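Local coordinates for Sn-glycerol-3-phosphate ABC transporter substrate-binding protein UspB (Mycobacterium tuberculosis, PDB 4MFI), which serves as the substrate-binding subunit of an ABC transporter, with specificity for glycerophosphocholine, at residues L156-K161 and A269-G274; N259-G264 and F285-A290. One frame throughout, in Å; residues are numbered along the deposited sequence.

Interaction 1 (L156-K161 and A269-G274); sequences LFYYNK and AVASTG
An antiparallel beta ladder in the mixed sheet of this periplasmic-binding-protein fold pairs Leu-156, Phe-157 and Tyr-158 with Ala-271, Val-270 and Ala-269. Leu-156 and Ala-271 form one hydrogen-bonded pair, with Leu-156 N to Ala-271 O at 2.8 Å, and Tyr-158 and Ala-269 form the other, with Tyr-158 N to Ala-269 O at 2.9 Å. Between them Phe-157 and Val-270 make the non-hydrogen-bonded pair, and a CA-H...O contact runs from Val-270 CA to Leu-156 O (3.3 Å).

The edge of the Tyr-158 ring, near its plane, meets Ala-269 O and Ser-272 O; chi1 of -66° sets CG anti to the carbonyl carbon. Tyr-158 CE2 touches Ala-271 CB at 3.8 Å. Tyr-158 OH donates to Ser-272 O at 2.8 Å, tilted 28° from the carbonyl plane, and thus adds a side-chain bond beyond the backbone ladder. On the sheet face opposite Leu-156 and Tyr-158, Phe-157 CD2 meets Val-270 CG2 at 3.9 Å. The side chains of Thr-273 and Leu-156 cross at about a right angle, Thr-273 CG2 lying 4.0 Å from Leu-156 CB, while Thr-273 OG1 bonds to Thr-154 N.

Helix 276-282 packs on Tyr-158 and helix 366-374 on Leu-156, whereas Phe-157 meets Phe-180 of helix 177-191 edge-to-face.

Interaction 2 (N259-G264 and F285-A290); sequences NEFATG and FDFGAA
Phe-261, in the last turn of helix 257-262, and Phe-285, just before strand 287-290, form a T-shaped (edge-to-face) aromatic pair where a Schellman motif ends the helix, within the alpha/beta architecture of the solute-binding protein. The ring centroids of Phe-261 and Phe-285 lie 5.6 Å apart and the planes meet at 77°. Phe-285 supplies the edge: its CZ stands over one face of Phe-261, displaced toward the rim, and its CE1 approaches Phe-261 CZ at 3.9 Å.

Apolar packing continues at the edge of the same ring. Phe-287 CB lies near the Phe-261 plane, 3.9 Å from Phe-261 CZ, so Phe-261 meets one phenylalanine over a face and the other at its edge. The Phe-287 ring also receives a cation-pi contact from Arg-367, and Ile-279 of helix 276-282 touches both Phe-261 and Phe-287.

Polar backbone atoms meet the aromatic edge as well. In Phe-285, chi1 of 55° places CG between the backbone N and the carbonyl carbon. At the far end of the ring, Phe-285 CZ is 3.3 Å from Phe-261 O, and Phe-285 CE2 lies equally close to Ala-262 O. Both oxygens are near the ring plane, an arrangement in which the slightly positive ring hydrogens would be expected to favour the carbonyls electrostatically.

Hydrogen bonds within 259-264 shape this helix end. Gly-264 adopts the positive phi of the Schellman turn (95°), and its N bonds to Phe-261 O, the carbonyl that also faces Phe-285. Just before it, Thr-263 N and Thr-263 OG1 reach one turn back to grip Asn-259 O from opposite faces of the carbonyl plane, the hydroxyl donating at 2.8 Å from Thr-263 OG1 to Asn-259 O.

From the N terminus, the chain first runs through 156-161, the last residues of strand 144-160 and the first of helix 161-166, and then through 107 residues before 269-274 returns to close interaction 1. Within that long excursion lies 259-264, whose partner 285-290 follows only after strand 268-272 and helix 276-282, so interaction 2 closes a much shorter loop and the two contacts cross along the chain. In space their centres are about 7 Å apart. Tyr-159 O probably accepts a hydrogen bond from Gly-288 N, and Phe-157 O another from Ala-290 N. Interaction 1 joins strand 268-272 to 144-160; interaction 2 packs helix 257-262 against the segment entering neighbouring strand 287-290.

Interaction 1 (L156-K161 and A269-G274)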
loop_
_atom_site.group_PDB
_atom_site.type_symbol
_atom_site.label_atom_id
_atom_site.label_comp_id
_atom_site.label_asym_id
_atom_site.label_seq_id
_atom_site.Cartn_x
_atom_site.Cartn_y
_atom_site.Cartn_z
ATOM N N LEU A 156 4.811 3.331 7.801
ATOM C CA LEU A 156 5.641 3.044 8.960
ATOM C C LEU A 156 6.003 4.383 9.595
ATOM O O LEU A 156 6.151 5.380 8.887
ATOM C CB LEU A 156 6.904 2.319 8.502
ATOM C CG LEU A 156 7.704 1.561 9.554
ATOM C CD1 LEU A 156 6.844 0.491 10.203
ATOM C CD2 LEU A 156 8.946 0.946 8.907
ATOM N N PHE A 157 6.127 4.416 10.921
ATOM C CA PHE A 157 6.484 5.644 11.633
ATOM C C PHE A 157 7.988 5.641 11.900
ATOM O O PHE A 157 8.487 4.839 12.684
ATOM C CB PHE A 157 5.684 5.748 12.943
ATOM C CG PHE A 157 5.792 7.085 13.626
ATOM C CD1 PHE A 157 6.908 7.408 14.396
ATOM C CD2 PHE A 157 4.763 8.016 13.522
ATOM C CE1 PHE A 157 7.008 8.658 15.029
ATOM C CE2 PHE A 157 4.846 9.255 14.160
ATOM C CZ PHE A 157 5.972 9.579 14.910
ATOM N N TYR A 158 8.709 6.528 11.225
ATOM C CA TYR A 158 10.153 6.631 11.371
ATOM C C TYR A 158 10.485 7.732 12.364
ATOM O O TYR A 158 9.881 8.808 12.322
ATOM C CB TYR A 158 10.791 6.968 10.021
ATOM C CG TYR A 158 10.656 5.890 8.968
ATOM C CD1 TYR A 158 11.643 4.920 8.820
ATOM C CD2 TYR A 158 9.558 5.845 8.103
ATOM C CE1 TYR A 158 11.553 3.938 7.853
ATOM C CE2 TYR A 158 9.453 4.846 7.125
ATOM C CZ TYR A 158 10.458 3.894 7.010
ATOM O OH TYR A 158 10.394 2.903 6.045
ATOM N N TYR A 159 11.450 7.490 13.247
ATOM C CA TYR A 159 11.842 8.525 14.203
ATOM C C TYR A 159 13.338 8.596 14.462
ATOM O O TYR A 159 14.036 7.579 14.471
ATOM C CB TYR A 159 11.049 8.434 15.514
ATOM C CG TYR A 159 11.303 7.222 16.394
ATOM C CD1 TYR A 159 10.651 6.009 16.165
ATOM C CD2 TYR A 159 12.157 7.304 17.491
ATOM C CE1 TYR A 159 10.863 4.907 16.997
ATOM C CE2 TYR A 159 12.372 6.216 18.325
ATOM C CZ TYR A 159 11.732 5.018 18.072
ATOM O OH TYR A 159 11.953 3.946 18.909
ATOM N N ASN A 160 13.804 9.824 14.650
ATOM C CA ASN A 160 15.201 10.147 14.898
ATOM C C ASN A 160 15.463 10.005 16.398
ATOM O O ASN A 160 14.897 10.747 17.211
ATOM C CB ASN A 160 15.420 11.581 14.412
ATOM C CG ASN A 160 16.836 12.065 14.574
ATOM O OD1 ASN A 160 17.468 11.867 15.607
ATOM N ND2 ASN A 160 17.329 12.759 13.550
ATOM N N LYS A 161 16.310 9.046 16.773
ATOM C CA LYS A 161 16.524 8.753 18.191
ATOM C C LYS A 161 17.262 9.862 18.927
ATOM O O LYS A 161 17.030 10.063 20.113
ATOM C CB LYS A 161 17.215 7.406 18.381
ATOM C CG LYS A 161 16.337 6.254 17.957
ATOM C CD LYS A 161 16.718 4.974 18.664
ATOM C CE LYS A 161 15.823 3.835 18.228
ATOM N NZ LYS A 161 16.093 2.617 19.033
ATOM N N ALA A 269 8.501 10.919 10.554
ATOM C CA ALA A 269 7.694 10.912 9.341
ATOM C C ALA A 269 6.987 9.590 9.207
ATOM O O ALA A 269 7.519 8.559 9.602
ATOM C CB ALA A 269 8.583 11.130 8.118
ATOM N N VAL A 270 5.778 9.623 8.652
ATOM C CA VAL A 270 5.123 8.408 8.187
ATOM C C VAL A 270 5.412 8.251 6.700
ATOM O O VAL A 270 5.068 9.105 5.883
ATOM C CB VAL A 270 3.607 8.426 8.451
ATOM C CG1 VAL A 270 2.940 7.204 7.826
ATOM C CG2 VAL A 270 3.337 8.469 9.948
ATOM N N ALA A 271 6.089 7.163 6.362
ATOM C CA ALA A 271 6.454 6.882 4.986
ATOM C C ALA A 271 6.297 5.391 4.737
ATOM O O ALA A 271 5.999 4.636 5.653
ATOM C CB ALA A 271 7.886 7.335 4.710
ATOM N N SER A 272 6.503 4.956 3.504
ATOM C CA SER A 272 6.325 3.542 3.203
ATOM C C SER A 272 7.388 2.661 3.839
ATOM O O SER A 272 8.542 3.075 4.015
ATOM C CB SER A 272 6.343 3.328 1.692
ATOM O OG SER A 272 6.087 1.977 1.362
ATOM N N THR A 273 6.995 1.432 4.162
ATOM C CA THR A 273 7.958 0.384 4.484
ATOM C C THR A 273 8.947 0.196 3.327
ATOM O O THR A 273 10.079 -0.253 3.533
ATOM C CB THR A 273 7.252 -0.959 4.783
ATOM O OG1 THR A 273 6.299 -1.244 3.749
ATOM C CG2 THR A 273 6.527 -0.893 6.108
ATOM N N GLY A 274 8.526 0.554 2.114
ATOM C CA GLY A 274 9.384 0.450 0.948
ATOM C C GLY A 274 10.579 1.386 0.988
ATOM O O GLY A 274 11.538 1.209 0.230
#

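Interaction 2 (N259-G264 and F285-A290)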
loop_
_atom_site.group_PDB
_atom_site.type_symbol
_atom_site.label_atom_id
_atom_site.label_comp_id
_atom_site.label_asym_id
_atom_site.label_seq_id
_atom_site.Cartn_x
_atom_site.Cartn_y
_atom_site.Cartn_z
ATOM N N ASN A 259 13.798 11.022 1.995
ATOM C CA ASN A 259 15.047 11.758 1.968
ATOM C C ASN A 259 15.128 12.878 3.018
ATOM O O ASN A 259 16.180 13.102 3.622
ATOM C CB ASN A 259 15.270 12.309 0.570
ATOM C CG ASN A 259 16.691 12.650 0.318
ATOM O OD1 ASN A 259 17.546 11.771 0.200
ATOM N ND2 ASN A 259 16.969 13.936 0.235
ATOM N N GLU A 260 14.029 13.592 3.234
ATOM C CA GLU A 260 14.030 14.631 4.263
ATOM C C GLU A 260 14.215 14.039 5.652
ATOM O O GLU A 260 14.856 14.643 6.513
ATOM C CB GLU A 260 12.763 15.486 4.189
ATOM C CG GLU A 260 12.769 16.450 3.009
ATOM C CD GLU A 260 11.633 17.451 3.060
ATOM O OE1 GLU A 260 11.109 17.714 4.162
ATOM O OE2 GLU A 260 11.267 17.979 1.990
ATOM N N PHE A 261 13.665 12.853 5.876
ATOM C CA PHE A 261 13.918 12.168 7.132
ATOM C C PHE A 261 15.375 11.700 7.220
ATOM O O PHE A 261 16.059 11.943 8.220
ATOM C CB PHE A 261 12.979 10.976 7.349
ATOM C CG PHE A 261 13.290 10.229 8.605
ATOM C CD1 PHE A 261 12.909 10.747 9.836
ATOM C CD2 PHE A 261 14.022 9.049 8.571
ATOM C CE1 PHE A 261 13.227 10.093 11.013
ATOM C CE2 PHE A 261 14.345 8.388 9.744
ATOM C CZ PHE A 261 13.940 8.907 10.968
ATOM N N ALA A 262 15.842 11.011 6.182
ATOM C CA ALA A 262 17.182 10.419 6.204
ATOM C C ALA A 262 18.306 11.437 6.345
ATOM O O ALA A 262 19.359 11.114 6.884
ATOM C CB ALA A 262 17.406 9.550 4.971
ATOM N N THR A 263 18.086 12.657 5.861
ATOM C CA THR A 263 19.110 13.697 5.919
ATOM C C THR A 263 18.985 14.544 7.180
ATOM O O THR A 263 19.803 15.433 7.417
ATOM C CB THR A 263 19.076 14.627 4.681
ATOM O OG1 THR A 263 17.777 15.219 4.558
ATOM C CG2 THR A 263 19.390 13.851 3.423
ATOM N N GLY A 264 17.951 14.289 7.977
ATOM C CA GLY A 264 17.823 14.945 9.266
ATOM C C GLY A 264 16.976 16.205 9.305
ATOM O O GLY A 264 16.952 16.896 10.322
ATOM N N PHE A 285 22.464 8.835 11.552
ATOM C CA PHE A 285 22.067 8.926 12.950
ATOM C C PHE A 285 21.276 7.667 13.284
ATOM O O PHE A 285 20.815 6.966 12.382
ATOM C CB PHE A 285 21.198 10.172 13.176
ATOM C CG PHE A 285 19.998 10.244 12.268
ATOM C CD1 PHE A 285 18.793 9.670 12.642
ATOM C CD2 PHE A 285 20.073 10.890 11.046
ATOM C CE1 PHE A 285 17.695 9.720 11.807
ATOM C CE2 PHE A 285 18.970 10.944 10.203
ATOM C CZ PHE A 285 17.782 10.360 10.589
ATOM N N ASP A 286 21.116 7.384 14.571
ATOM C CA ASP A 286 20.337 6.231 15.008
ATOM C C ASP A 286 18.862 6.552 14.815
ATOM O O ASP A 286 18.388 7.606 15.255
ATOM C CB ASP A 286 20.621 5.945 16.483
ATOM C CG ASP A 286 20.073 4.612 16.947
ATOM O OD1 ASP A 286 19.659 3.792 16.098
ATOM O OD2 ASP A 286 20.076 4.378 18.174
ATOM N N PHE A 287 18.133 5.658 14.156
ATOM C CA PHE A 287 16.702 5.860 13.981
ATOM C C PHE A 287 15.904 4.624 14.363
ATOM O O PHE A 287 16.411 3.491 14.357
ATOM C CB PHE A 287 16.361 6.334 12.553
ATOM C CG PHE A 287 16.457 5.258 11.504
ATOM C CD1 PHE A 287 17.671 4.963 10.904
ATOM C CD2 PHE A 287 15.325 4.565 11.098
ATOM C CE1 PHE A 287 17.762 3.978 9.935
ATOM C CE2 PHE A 287 15.406 3.572 10.128
ATOM C CZ PHE A 287 16.626 3.282 9.541
ATOM N N GLY A 288 14.650 4.857 14.720
ATOM C CA GLY A 288 13.725 3.786 15.013
ATOM C C GLY A 288 12.616 3.691 13.984
ATOM O O GLY A 288 12.327 4.634 13.232
ATOM N N ALA A 289 12.004 2.518 13.943
ATOM C CA ALA A 289 10.780 2.299 13.194
ATOM C C ALA A 289 9.733 1.834 14.186
ATOM O O ALA A 289 10.029 1.037 15.072
ATOM C CB ALA A 289 10.992 1.256 12.120
ATOM N N ALA A 290 8.518 2.350 14.036
ATOM C CA ALA A 290 7.409 2.023 14.915
ATOM C C ALA A 290 6.161 1.804 14.077
ATOM O O ALA A 290 6.006 2.407 13.004
ATOM C CB ALA A 290 7.182 3.155 15.908
#